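Local coordinates for N-alpha-acetyltransferase 35, NatC auxiliary subunit (Saccharomyces cerevisiae, PDB 6YGA), which serves as the auxiliary subunit of the NatC N-terminal acetyltransferase, which acetylates the N-terminal methionine of the L-A virus Gag protein, at residues D145-S150 with L204-A209; C151-C156 with I197-E202; K369-Q374 with T481-S486; N488-N493 with Q532-F537; I561-G566 with D612-E617. All blocks are in the same frame, centred on the assembly; numbering follows the deposited sequence.

From the N terminus, contacts 1 and 2 pair the same two helices, 142-167 and 193-209: contact 1 closes a loop of 53 residues, and contact 2, whose centre lies about 9 Å away, closes one of 40 within it. The remaining three follow in series, their centres at least 55 Å from those of this pair. Contact 3 closes a loop of 106 residues by joining helix 360-372 to helix 465-506. Contact 4, centred about 7 Å away, closes 38 residues between helices 465-506 and 511-564, and T534 touches residues of contact 3. Contact 5 closes 45 residues, joining the end of helix 511-564 to the chain leaving helix 603-613, about 42 Å from contact 4 between centres.

Contact 1: D145-S150 with L204-A209; sequences DKVLGS and LQILEA
V147 and L207 form the packed side of this helix-helix contact, with CG2 of V147 lying 4.1 Å from CD2 of L207. Both residues are buried, and their side chains meet obliquely. In V147 the CG2 branch stands anti to the carbonyl carbon while CG1 stands anti to the backbone N (chi1 178°), and it is CG2 that faces the partner helix. The same methyl also lies 4.4 Å from CG2 of I206, so one valine branch serves two neighbouring side chains of 204-209. L220 of helix 215-231 packs on V147 as well and links the pair to a third helix. A hydrogen bond between S150 OG and S203 OG, just before L204, adds a polar link between the two helices. On the looser side, the partly exposed I206 sends CD1 across the K146 chain at about a right angle, 4.1 Å from K146 CG. Here the lysine offers only its aliphatic base to the isoleucine; a bend at chi2 (-61°) redirects the chain, and NZ ends in a salt bridge with E202, one turn before I206. The helix axes are 10.1 Å apart at closest approach and run at 136° to each other, apolar branches inside and a charged pair outside: an antiparallel packing characteristic of an alpha-helical bundle.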
# COMPACT_ATOMS: atom_id res chain seq x y z
N ASP B 145 -36.98 -8.13 -14.37
CA ASP B 145 -36.94 -6.95 -15.22
C ASP B 145 -36.97 -5.66 -14.41
O ASP B 145 -36.30 -4.68 -14.76
CB ASP B 145 -38.11 -6.98 -16.21
CG ASP B 145 -38.12 -8.23 -17.07
OD1 ASP B 145 -37.57 -9.26 -16.62
OD2 ASP B 145 -38.68 -8.20 -18.19
N LYS B 146 -37.74 -5.62 -13.32
CA LYS B 146 -37.92 -4.41 -12.53
C LYS B 146 -37.14 -4.42 -11.22
O LYS B 146 -36.39 -3.48 -10.94
CB LYS B 146 -39.41 -4.18 -12.25
CG LYS B 146 -39.91 -2.78 -12.60
CD LYS B 146 -39.18 -1.71 -11.79
CE LYS B 146 -39.44 -0.30 -12.32
NZ LYS B 146 -38.78 0.74 -11.47
N VAL B 147 -37.31 -5.46 -10.41
CA VAL B 147 -36.63 -5.50 -9.11
C VAL B 147 -35.13 -5.68 -9.30
O VAL B 147 -34.32 -4.90 -8.77
CB VAL B 147 -37.22 -6.61 -8.23
CG1 VAL B 147 -36.49 -6.68 -6.90
CG2 VAL B 147 -38.70 -6.36 -8.01
N LEU B 148 -34.72 -6.70 -10.05
CA LEU B 148 -33.30 -6.96 -10.24
C LEU B 148 -32.64 -5.86 -11.07
O LEU B 148 -31.49 -5.50 -10.83
CB LEU B 148 -33.09 -8.33 -10.88
CG LEU B 148 -31.65 -8.80 -11.01
CD1 LEU B 148 -30.88 -8.58 -9.71
CD2 LEU B 148 -31.61 -10.27 -11.40
N GLY B 149 -33.37 -5.31 -12.05
CA GLY B 149 -32.82 -4.21 -12.83
C GLY B 149 -32.49 -3.00 -11.99
O GLY B 149 -31.47 -2.34 -12.21
N SER B 150 -33.33 -2.70 -11.00
CA SER B 150 -33.04 -1.60 -10.09
C SER B 150 -31.81 -1.90 -9.24
O SER B 150 -31.00 -1.01 -8.97
CB SER B 150 -34.25 -1.30 -9.21
OG SER B 150 -34.55 -2.40 -8.37
N LEU B 204 -39.11 -1.53 -4.34
CA LEU B 204 -39.49 -1.83 -2.96
C LEU B 204 -41.01 -1.94 -2.83
O LEU B 204 -41.51 -2.84 -2.15
CB LEU B 204 -38.94 -0.77 -2.01
CG LEU B 204 -37.80 -1.19 -1.08
CD1 LEU B 204 -37.53 -0.12 -0.03
CD2 LEU B 204 -38.10 -2.53 -0.42
N GLN B 205 -41.74 -1.04 -3.49
CA GLN B 205 -43.20 -1.07 -3.41
C GLN B 205 -43.78 -2.32 -4.07
O GLN B 205 -44.81 -2.84 -3.62
CB GLN B 205 -43.80 0.19 -4.04
CG GLN B 205 -43.11 1.50 -3.65
CD GLN B 205 -43.18 1.81 -2.16
OE1 GLN B 205 -43.88 1.15 -1.40
NE2 GLN B 205 -42.44 2.83 -1.75
N ILE B 206 -43.14 -2.80 -5.14
CA ILE B 206 -43.57 -4.06 -5.75
C ILE B 206 -43.45 -5.20 -4.74
O ILE B 206 -44.32 -6.08 -4.68
CB ILE B 206 -42.75 -4.34 -7.03
CG1 ILE B 206 -43.07 -3.30 -8.11
CG2 ILE B 206 -43.03 -5.76 -7.55
CD1 ILE B 206 -42.37 -3.56 -9.43
N LEU B 207 -42.39 -5.19 -3.93
CA LEU B 207 -42.21 -6.23 -2.92
C LEU B 207 -43.24 -6.09 -1.80
O LEU B 207 -43.65 -7.10 -1.22
CB LEU B 207 -40.79 -6.19 -2.36
CG LEU B 207 -39.66 -6.28 -3.39
CD1 LEU B 207 -38.30 -6.30 -2.70
CD2 LEU B 207 -39.83 -7.50 -4.28
N GLU B 208 -43.65 -4.86 -1.48
CA GLU B 208 -44.70 -4.67 -0.49
C GLU B 208 -46.01 -5.30 -0.95
O GLU B 208 -46.79 -5.82 -0.14
CB GLU B 208 -44.91 -3.19 -0.20
CG GLU B 208 -43.63 -2.39 0.02
CD GLU B 208 -43.14 -2.40 1.45
OE1 GLU B 208 -43.66 -3.20 2.26
OE2 GLU B 208 -42.23 -1.61 1.78
N ALA B 209 -46.28 -5.25 -2.26
CA ALA B 209 -47.56 -5.73 -2.78
C ALA B 209 -47.72 -7.23 -2.57
O ALA B 209 -48.86 -7.73 -2.50
CB ALA B 209 -47.69 -5.39 -4.26

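Contact 2: C151-C156 with I197-E202; sequences CILGVC and INSLTE
L200 lays its two methyls against the backbone of 151-156. Its CD2 lies 4.1 Å from the backbone N of C151, while CD1 lies 4.5 Å from CA of G154, one turn further along the helix. The two methyls of one leucine thus span a turn of the opposite helix. CG stands anti to the carbonyl carbon (chi1 -65°), and from there the end of the side chain reaches nearer to the other helix than its first bond suggests. G154, without a side chain, lets CD1 come up to its CA. The CB of C151, by contrast, points away from L200, and its side chain packs on L224 and I227 of helix 215-231. L200 touches I227 and I228 of that same helix, so three helices converge here in alpha-helical packing. The antiparallel pair described here approaches to 9.4 Å between axes, its directions 149° apart.

A mixed contact lies beside the leucine. L153 CD2 approaches S199 OG at 4.4 Å, a loose meeting of a methyl and a hydroxyl; L153 also leans on P191 and on L123 of helix 118-129.

Between 151-156 and 197-202 themselves the contact is by packing, but E202 forms a salt bridge with K146, which lies a little more than a turn before C151 on the other helix. Internal to helix 193-209, I197 O accepts from both T201 N and T201 OG1.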
# COMPACT_ATOMS: atom_id res chain seq x y z
N CYS B 151 -31.66 -3.16 -8.80
CA CYS B 151 -30.47 -3.54 -8.04
C CYS B 151 -29.20 -3.30 -8.84
O CYS B 151 -28.26 -2.65 -8.36
CB CYS B 151 -30.56 -5.02 -7.64
SG CYS B 151 -31.84 -5.43 -6.45
N ILE B 152 -29.16 -3.81 -10.07
CA ILE B 152 -27.98 -3.64 -10.91
C ILE B 152 -27.69 -2.17 -11.14
O ILE B 152 -26.53 -1.74 -11.13
CB ILE B 152 -28.16 -4.40 -12.24
CG1 ILE B 152 -28.53 -5.86 -11.99
CG2 ILE B 152 -26.92 -4.28 -13.10
CD1 ILE B 152 -27.46 -6.66 -11.27
N LEU B 153 -28.74 -1.37 -11.34
CA LEU B 153 -28.55 0.06 -11.56
C LEU B 153 -27.97 0.74 -10.32
O LEU B 153 -27.15 1.66 -10.44
CB LEU B 153 -29.88 0.71 -11.95
CG LEU B 153 -29.81 2.18 -12.36
CD1 LEU B 153 -28.89 2.36 -13.55
CD2 LEU B 153 -31.20 2.71 -12.66
N GLY B 154 -28.37 0.29 -9.13
CA GLY B 154 -27.84 0.88 -7.92
C GLY B 154 -26.36 0.61 -7.74
O GLY B 154 -25.58 1.51 -7.42
N VAL B 155 -25.95 -0.65 -7.96
CA VAL B 155 -24.54 -1.00 -7.85
C VAL B 155 -23.73 -0.31 -8.95
O VAL B 155 -22.62 0.16 -8.71
CB VAL B 155 -24.37 -2.53 -7.89
CG1 VAL B 155 -22.90 -2.91 -7.88
CG2 VAL B 155 -25.09 -3.16 -6.70
N CYS B 156 -24.28 -0.23 -10.17
CA CYS B 156 -23.58 0.47 -11.24
C CYS B 156 -23.43 1.95 -10.92
O CYS B 156 -22.42 2.57 -11.26
CB CYS B 156 -24.30 0.28 -12.57
SG CYS B 156 -24.11 -1.36 -13.32
N ILE B 197 -32.61 6.26 -7.00
CA ILE B 197 -33.32 6.07 -5.74
C ILE B 197 -34.79 5.80 -5.99
O ILE B 197 -35.41 4.95 -5.34
CB ILE B 197 -33.10 7.27 -4.81
CG1 ILE B 197 -31.62 7.45 -4.51
CG2 ILE B 197 -33.88 7.10 -3.51
CD1 ILE B 197 -31.32 8.73 -3.76
N ASN B 198 -35.39 6.52 -6.95
CA ASN B 198 -36.79 6.28 -7.29
C ASN B 198 -36.97 4.88 -7.87
O ASN B 198 -37.95 4.19 -7.54
CB ASN B 198 -37.28 7.34 -8.28
CG ASN B 198 -37.43 8.71 -7.64
OD1 ASN B 198 -37.49 8.83 -6.41
ND2 ASN B 198 -37.50 9.74 -8.47
N SER B 199 -36.04 4.44 -8.72
CA SER B 199 -36.13 3.09 -9.28
C SER B 199 -36.06 2.03 -8.20
O SER B 199 -36.81 1.05 -8.23
CB SER B 199 -35.02 2.88 -10.31
OG SER B 199 -34.96 1.53 -10.73
N LEU B 200 -35.17 2.22 -7.22
CA LEU B 200 -35.06 1.27 -6.12
C LEU B 200 -36.28 1.33 -5.20
O LEU B 200 -36.71 0.30 -4.67
CB LEU B 200 -33.78 1.54 -5.33
CG LEU B 200 -32.46 1.32 -6.08
CD1 LEU B 200 -31.34 2.14 -5.47
CD2 LEU B 200 -32.11 -0.15 -6.10
N THR B 201 -36.84 2.52 -5.00
CA THR B 201 -38.05 2.64 -4.20
C THR B 201 -39.23 1.97 -4.88
O THR B 201 -40.03 1.29 -4.23
CB THR B 201 -38.35 4.12 -3.91
OG1 THR B 201 -37.39 4.63 -2.98
CG2 THR B 201 -39.75 4.29 -3.34
N GLU B 202 -39.36 2.15 -6.20
CA GLU B 202 -40.46 1.51 -6.93
C GLU B 202 -40.38 -0.01 -6.85
O GLU B 202 -41.41 -0.68 -6.72
CB GLU B 202 -40.45 1.97 -8.39
CG GLU B 202 -40.84 3.43 -8.59
CD GLU B 202 -40.74 3.87 -10.04
OE1 GLU B 202 -40.50 3.01 -10.91
OE2 GLU B 202 -40.91 5.08 -10.30

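Contact 3: K369-Q374 with T481-S486; sequences KEFSAQ and TFLKDS
F371, F482 and L483 make an apolar, largely aromatic contact between the last turn of helix 360-372 and the middle of the long helix 465-506. It belongs to the helical region classed with TPR-like repeats. The F371 ring reaches across with its far end: CZ lies 3.6 Å from CE2 of F482, and CE1 lies 4.0 Å from CD2 of L483. Both partners sit at the edge of the F371 ring, near its plane. The two phenylalanine side chains arrive from opposite directions, each with CG anti to its own backbone N (F371 chi1 179°), whereas L483 crosses F371 at about a right angle. Further aromatic rings from helix 433-456 extend the cluster, F441 meeting F371 and Y440 set edge-to-face against F482, so that three helices share it. After F371 the chain soon leaves the helix, turning at A373 with positive phi. S486, one turn beyond F482, closes over that ring: its OG bonds to F482 O at 2.9 Å and lies 3.8 Å above the ring plane, over the centre.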
# COMPACT_ATOMS: atom_id res chain seq x y z
N LYS B 369 -0.71 29.50 15.91
CA LYS B 369 -1.21 30.27 17.05
C LYS B 369 -1.43 29.39 18.27
O LYS B 369 -1.08 29.78 19.39
CB LYS B 369 -2.51 30.98 16.66
CG LYS B 369 -3.27 31.58 17.82
CD LYS B 369 -4.26 32.63 17.33
CE LYS B 369 -5.48 32.71 18.23
NZ LYS B 369 -6.34 31.50 18.10
N GLU B 370 -2.01 28.20 18.08
CA GLU B 370 -2.27 27.35 19.24
C GLU B 370 -0.99 26.76 19.81
O GLU B 370 -0.94 26.43 21.00
CB GLU B 370 -3.27 26.25 18.86
CG GLU B 370 -4.65 26.79 18.48
CD GLU B 370 -5.62 25.70 18.02
OE1 GLU B 370 -5.51 24.56 18.49
OE2 GLU B 370 -6.49 26.00 17.17
N PHE B 371 0.06 26.63 18.99
CA PHE B 371 1.33 26.11 19.46
C PHE B 371 2.22 27.19 20.07
O PHE B 371 2.98 26.90 21.00
CB PHE B 371 2.08 25.42 18.31
CG PHE B 371 3.42 24.88 18.70
CD1 PHE B 371 3.54 23.63 19.31
CD2 PHE B 371 4.58 25.61 18.46
CE1 PHE B 371 4.78 23.13 19.67
CE2 PHE B 371 5.82 25.11 18.82
CZ PHE B 371 5.93 23.87 19.42
N SER B 372 2.14 28.42 19.57
CA SER B 372 3.01 29.49 20.04
C SER B 372 2.30 30.57 20.84
O SER B 372 2.97 31.35 21.52
CB SER B 372 3.73 30.15 18.86
OG SER B 372 2.82 30.93 18.10
N ALA B 373 0.97 30.63 20.77
CA ALA B 373 0.17 31.62 21.51
C ALA B 373 0.56 33.05 21.12
O ALA B 373 0.63 33.94 21.97
CB ALA B 373 0.30 31.41 23.02
N GLN B 374 0.80 33.27 19.83
CA GLN B 374 1.21 34.59 19.35
C GLN B 374 0.44 34.94 18.09
O GLN B 374 0.38 34.15 17.14
CB GLN B 374 2.71 34.64 19.08
CG GLN B 374 3.51 35.12 20.28
CD GLN B 374 5.01 34.98 20.09
OE1 GLN B 374 5.46 34.22 19.23
NE2 GLN B 374 5.78 35.70 20.89
N THR B 481 13.68 19.05 24.90
CA THR B 481 14.40 20.29 25.19
C THR B 481 13.77 21.47 24.48
O THR B 481 13.59 22.54 25.07
CB THR B 481 15.87 20.15 24.79
OG1 THR B 481 16.49 19.12 25.57
CG2 THR B 481 16.61 21.46 25.00
N PHE B 482 13.43 21.29 23.20
CA PHE B 482 12.75 22.35 22.45
C PHE B 482 11.40 22.69 23.07
O PHE B 482 11.06 23.87 23.22
CB PHE B 482 12.59 21.91 20.99
CG PHE B 482 11.64 22.76 20.19
CD1 PHE B 482 12.04 23.98 19.67
CD2 PHE B 482 10.34 22.32 19.95
CE1 PHE B 482 11.16 24.75 18.93
CE2 PHE B 482 9.46 23.09 19.21
CZ PHE B 482 9.87 24.31 18.70
N LEU B 483 10.62 21.67 23.44
CA LEU B 483 9.31 21.94 24.03
C LEU B 483 9.44 22.61 25.39
O LEU B 483 8.62 23.47 25.75
CB LEU B 483 8.51 20.65 24.15
CG LEU B 483 7.98 20.04 22.85
CD1 LEU B 483 7.33 18.70 23.16
CD2 LEU B 483 7.00 20.98 22.16
N LYS B 484 10.46 22.23 26.17
CA LYS B 484 10.62 22.82 27.49
C LYS B 484 10.96 24.30 27.39
O LYS B 484 10.44 25.12 28.16
CB LYS B 484 11.71 22.07 28.27
CG LYS B 484 11.77 22.44 29.75
CD LYS B 484 10.46 22.10 30.43
CE LYS B 484 10.37 22.69 31.83
NZ LYS B 484 9.10 22.30 32.49
N ASP B 485 11.83 24.66 26.44
CA ASP B 485 12.13 26.07 26.20
C ASP B 485 10.90 26.82 25.70
O ASP B 485 10.66 27.96 26.10
CB ASP B 485 13.28 26.20 25.21
CG ASP B 485 14.58 25.57 25.72
OD1 ASP B 485 14.64 25.20 26.91
OD2 ASP B 485 15.53 25.45 24.92
N SER B 486 10.11 26.19 24.82
CA SER B 486 8.88 26.81 24.35
C SER B 486 7.94 27.11 25.52
O SER B 486 7.34 28.18 25.58
CB SER B 486 8.18 25.91 23.33
OG SER B 486 9.00 25.69 22.19

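Contact 4: N488-N493 with Q532-F537; sequences NDIESN and QATKQF
E491 and K535 face each other across two antiparallel helices of the TPR-like region, 465-506 and 511-564, which follow one another in the chain as a long helical hairpin. Their axes come within 9.7 Å here, with directions 153° apart. The two charged side chains approach from opposite helices at a slant. K535 is extended throughout, with CG anti to the backbone N (chi1 173°), and spans the gap; E491 is bent at chi2 (-72°), which brings its carboxylate round to the lysine end. Beside this partly exposed pair lies a buried contact of methyl groups: I490 CD1 meets T534 CG2 at 3.9 Å, the side chains about perpendicular. The other branch of I490, CG2, rests against K535 CB, also at 3.9 Å, so the isoleucine straddles two successive residues of the partner helix. T534 turns its methyl to I490 and its hydroxyl to E370 O, which binds this hairpin to the end of helix 360-372; A373 packs on both I490 and T534. In the salt bridge, NZ of K535 meets OE2 of E491 on the anti side, a little out of the carboxylate plane; the modelled 2.5 Å is doubtfully short and no sign of unusual strength.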
# COMPACT_ATOMS: atom_id res chain seq x y z
N ASN B 488 8.77 27.52 28.67
CA ASN B 488 9.35 28.57 29.51
C ASN B 488 9.05 29.95 28.94
O ASN B 488 8.79 30.89 29.70
CB ASN B 488 10.85 28.35 29.66
CG ASN B 488 11.19 27.11 30.48
OD1 ASN B 488 10.37 26.61 31.25
ND2 ASN B 488 12.41 26.61 30.31
N ASP B 489 9.10 30.10 27.62
CA ASP B 489 8.75 31.38 27.01
C ASP B 489 7.29 31.73 27.26
O ASP B 489 6.95 32.89 27.53
CB ASP B 489 9.04 31.36 25.51
CG ASP B 489 10.52 31.39 25.20
OD1 ASP B 489 11.31 31.59 26.15
OD2 ASP B 489 10.88 31.22 24.02
N ILE B 490 6.40 30.73 27.18
CA ILE B 490 4.99 30.96 27.48
C ILE B 490 4.83 31.42 28.92
O ILE B 490 4.11 32.39 29.21
CB ILE B 490 4.17 29.69 27.20
CG1 ILE B 490 4.28 29.28 25.73
CG2 ILE B 490 2.72 29.90 27.60
CD1 ILE B 490 3.74 30.32 24.77
N GLU B 491 5.49 30.72 29.85
CA GLU B 491 5.39 31.09 31.26
C GLU B 491 5.94 32.49 31.50
O GLU B 491 5.42 33.24 32.33
CB GLU B 491 6.13 30.06 32.12
CG GLU B 491 5.20 29.11 32.86
CD GLU B 491 4.47 29.79 34.00
OE1 GLU B 491 5.06 30.68 34.64
OE2 GLU B 491 3.29 29.44 34.25
N SER B 492 7.00 32.86 30.78
CA SER B 492 7.54 34.21 30.89
C SER B 492 6.51 35.25 30.45
O SER B 492 6.38 36.31 31.08
CB SER B 492 8.82 34.33 30.06
OG SER B 492 9.18 35.69 29.87
N ASN B 493 5.76 34.97 29.38
CA ASN B 493 4.72 35.89 28.95
C ASN B 493 3.57 35.94 29.95
O ASN B 493 3.00 37.01 30.20
CB ASN B 493 4.20 35.49 27.56
CG ASN B 493 5.26 35.62 26.48
OD1 ASN B 493 6.24 36.35 26.63
ND2 ASN B 493 5.07 34.90 25.38
N GLN B 532 -2.63 30.47 28.45
CA GLN B 532 -2.93 29.36 29.34
C GLN B 532 -3.23 28.09 28.56
O GLN B 532 -2.77 27.00 28.92
CB GLN B 532 -4.09 29.71 30.26
CG GLN B 532 -3.80 30.85 31.23
CD GLN B 532 -2.82 30.46 32.32
OE1 GLN B 532 -2.56 29.27 32.55
NE2 GLN B 532 -2.28 31.45 33.01
N ALA B 533 -3.99 28.22 27.47
CA ALA B 533 -4.32 27.04 26.67
C ALA B 533 -3.07 26.45 26.03
O ALA B 533 -2.87 25.23 26.02
CB ALA B 533 -5.36 27.40 25.61
N THR B 534 -2.21 27.32 25.48
CA THR B 534 -0.95 26.85 24.92
C THR B 534 -0.06 26.22 25.99
O THR B 534 0.57 25.18 25.75
CB THR B 534 -0.23 28.00 24.22
OG1 THR B 534 -1.00 28.43 23.09
CG2 THR B 534 1.16 27.58 23.75
N LYS B 535 -0.01 26.82 27.18
CA LYS B 535 0.80 26.26 28.25
C LYS B 535 0.35 24.85 28.60
O LYS B 535 1.17 23.94 28.77
CB LYS B 535 0.74 27.17 29.48
CG LYS B 535 1.43 26.59 30.71
CD LYS B 535 1.16 27.43 31.94
CE LYS B 535 1.78 26.81 33.17
NZ LYS B 535 1.58 27.62 34.39
N GLN B 536 -0.97 24.64 28.71
CA GLN B 536 -1.48 23.32 29.04
C GLN B 536 -1.35 22.35 27.87
O GLN B 536 -1.21 21.14 28.09
CB GLN B 536 -2.94 23.44 29.50
CG GLN B 536 -3.07 24.27 30.76
CD GLN B 536 -4.41 24.94 30.88
OE1 GLN B 536 -5.44 24.37 30.53
NE2 GLN B 536 -4.41 26.18 31.37
N PHE B 537 -1.39 22.86 26.64
CA PHE B 537 -1.11 22.01 25.48
C PHE B 537 0.33 21.53 25.49
O PHE B 537 0.60 20.34 25.31
CB PHE B 537 -1.44 22.76 24.19
CG PHE B 537 -1.04 22.03 22.93
CD1 PHE B 537 -1.33 20.68 22.77
CD2 PHE B 537 -0.41 22.70 21.90
CE1 PHE B 537 -0.97 20.02 21.61
CE2 PHE B 537 -0.05 22.04 20.74
CZ PHE B 537 -0.33 20.69 20.60

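Contact 5: I561-G566 with D612-E617; sequences ILKSFG and DFVIEE
The last turn of helix 511-564 lies against the chain just beyond helix 603-613, where S564 and I615 approach to 5.3 Å between CA atoms; one helix ends in a Schellman motif at G566, while V614 is the first residue beyond the other. S564 carries the polar contact. I615 N donates to S564 OG at 2.9 Å, and the N-H...O angle of 162° makes the bond fairly straight. The hydroxyl stands anti to the carbonyl carbon (chi1 -61°), close to the backbone N of its own residue, and it also bonds to A560 O one turn earlier in the helix. Apolar atoms crowd round the same oxygen: V614 CG1 lies 3.7 Å from S564 OG, and I615 CB lies 3.6 Å from it. The second V614 branch turns to the aliphatic part of K563, with CG2 3.8 Å from CD; the lysine is fully extended and crosses the valine at about a right angle. Behind I615, F622 and K625 of helix 619-653 cover its side chain, while F565 sets its ring edge-to-face with that of F622. The serine hydroxyl thus bridges two backbones, linking a carbonyl of its own helix to an amide of the segment that has left helical geometry, and so satisfies a buried residue's N-H.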
# COMPACT_ATOMS: atom_id res chain seq x y z
N ILE B 561 21.44 -5.37 27.63
CA ILE B 561 21.47 -6.56 28.47
C ILE B 561 21.64 -7.81 27.60
O ILE B 561 22.44 -8.69 27.91
CB ILE B 561 20.21 -6.63 29.34
CG1 ILE B 561 20.24 -5.54 30.42
CG2 ILE B 561 20.05 -8.01 29.97
CD1 ILE B 561 18.93 -5.38 31.17
N LEU B 562 20.90 -7.88 26.49
CA LEU B 562 21.03 -9.03 25.60
C LEU B 562 22.44 -9.14 25.03
O LEU B 562 23.02 -10.23 24.97
CB LEU B 562 20.00 -8.95 24.47
CG LEU B 562 18.54 -9.11 24.92
CD1 LEU B 562 17.58 -8.76 23.79
CD2 LEU B 562 18.29 -10.53 25.41
N LYS B 563 23.02 -8.01 24.61
CA LYS B 563 24.38 -8.05 24.09
C LYS B 563 25.40 -8.37 25.18
O LYS B 563 26.40 -9.04 24.92
CB LYS B 563 24.74 -6.74 23.39
CG LYS B 563 26.17 -6.74 22.89
CD LYS B 563 26.51 -5.55 22.01
CE LYS B 563 27.95 -5.67 21.51
NZ LYS B 563 28.42 -4.46 20.80
N SER B 564 25.15 -7.91 26.41
CA SER B 564 26.07 -8.23 27.50
C SER B 564 26.17 -9.74 27.72
O SER B 564 27.23 -10.23 28.12
CB SER B 564 25.62 -7.55 28.80
OG SER B 564 25.62 -6.14 28.66
N PHE B 565 25.10 -10.48 27.47
CA PHE B 565 25.13 -11.93 27.57
C PHE B 565 25.60 -12.60 26.28
O PHE B 565 25.63 -13.83 26.22
CB PHE B 565 23.75 -12.47 27.95
CG PHE B 565 23.41 -12.30 29.41
CD1 PHE B 565 23.78 -13.25 30.34
CD2 PHE B 565 22.70 -11.19 29.84
CE1 PHE B 565 23.46 -13.10 31.68
CE2 PHE B 565 22.37 -11.03 31.18
CZ PHE B 565 22.76 -11.99 32.10
N GLY B 566 25.95 -11.81 25.27
CA GLY B 566 26.40 -12.33 23.99
C GLY B 566 25.33 -12.85 23.07
O GLY B 566 25.64 -13.60 22.14
N ASP B 612 29.00 2.10 26.27
CA ASP B 612 28.73 2.57 27.62
C ASP B 612 27.55 1.85 28.25
O ASP B 612 27.49 1.71 29.47
CB ASP B 612 28.49 4.08 27.61
CG ASP B 612 29.64 4.85 27.00
OD1 ASP B 612 30.80 4.44 27.19
OD2 ASP B 612 29.38 5.87 26.33
N PHE B 613 26.59 1.40 27.43
CA PHE B 613 25.45 0.65 27.94
C PHE B 613 25.81 -0.80 28.23
O PHE B 613 25.33 -1.37 29.22
CB PHE B 613 24.29 0.70 26.94
CG PHE B 613 23.45 1.93 27.03
CD1 PHE B 613 22.47 2.05 28.00
CD2 PHE B 613 23.61 2.97 26.12
CE1 PHE B 613 21.68 3.18 28.09
CE2 PHE B 613 22.82 4.10 26.20
CZ PHE B 613 21.86 4.21 27.18
N VAL B 614 26.66 -1.41 27.40
CA VAL B 614 26.95 -2.83 27.52
C VAL B 614 27.82 -3.09 28.74
O VAL B 614 28.76 -2.34 29.03
CB VAL B 614 27.63 -3.34 26.23
CG1 VAL B 614 28.20 -4.73 26.44
CG2 VAL B 614 26.65 -3.34 25.08
N ILE B 615 27.49 -4.15 29.48
CA ILE B 615 28.24 -4.54 30.67
C ILE B 615 29.34 -5.49 30.23
O ILE B 615 29.07 -6.65 29.88
CB ILE B 615 27.32 -5.18 31.71
CG1 ILE B 615 26.06 -4.34 31.91
CG2 ILE B 615 28.05 -5.35 33.04
CD1 ILE B 615 24.99 -5.05 32.70
N GLU B 616 30.59 -5.02 30.25
CA GLU B 616 31.72 -5.86 29.89
C GLU B 616 32.37 -6.53 31.09
O GLU B 616 33.28 -7.35 30.91
CB GLU B 616 32.77 -5.05 29.12
CG GLU B 616 33.39 -5.79 27.95
CD GLU B 616 32.40 -6.04 26.82
OE1 GLU B 616 31.96 -5.06 26.18
OE2 GLU B 616 32.06 -7.22 26.57
N GLU B 617 31.92 -6.21 32.30
CA GLU B 617 32.46 -6.83 33.50
C GLU B 617 31.99 -8.28 33.60
O GLU B 617 31.16 -8.76 32.81
CB GLU B 617 32.05 -6.05 34.74
CG GLU B 617 32.79 -4.73 34.94
CD GLU B 617 32.34 -3.64 33.98
OE1 GLU B 617 31.27 -3.78 33.36
OE2 GLU B 617 33.07 -2.63 33.86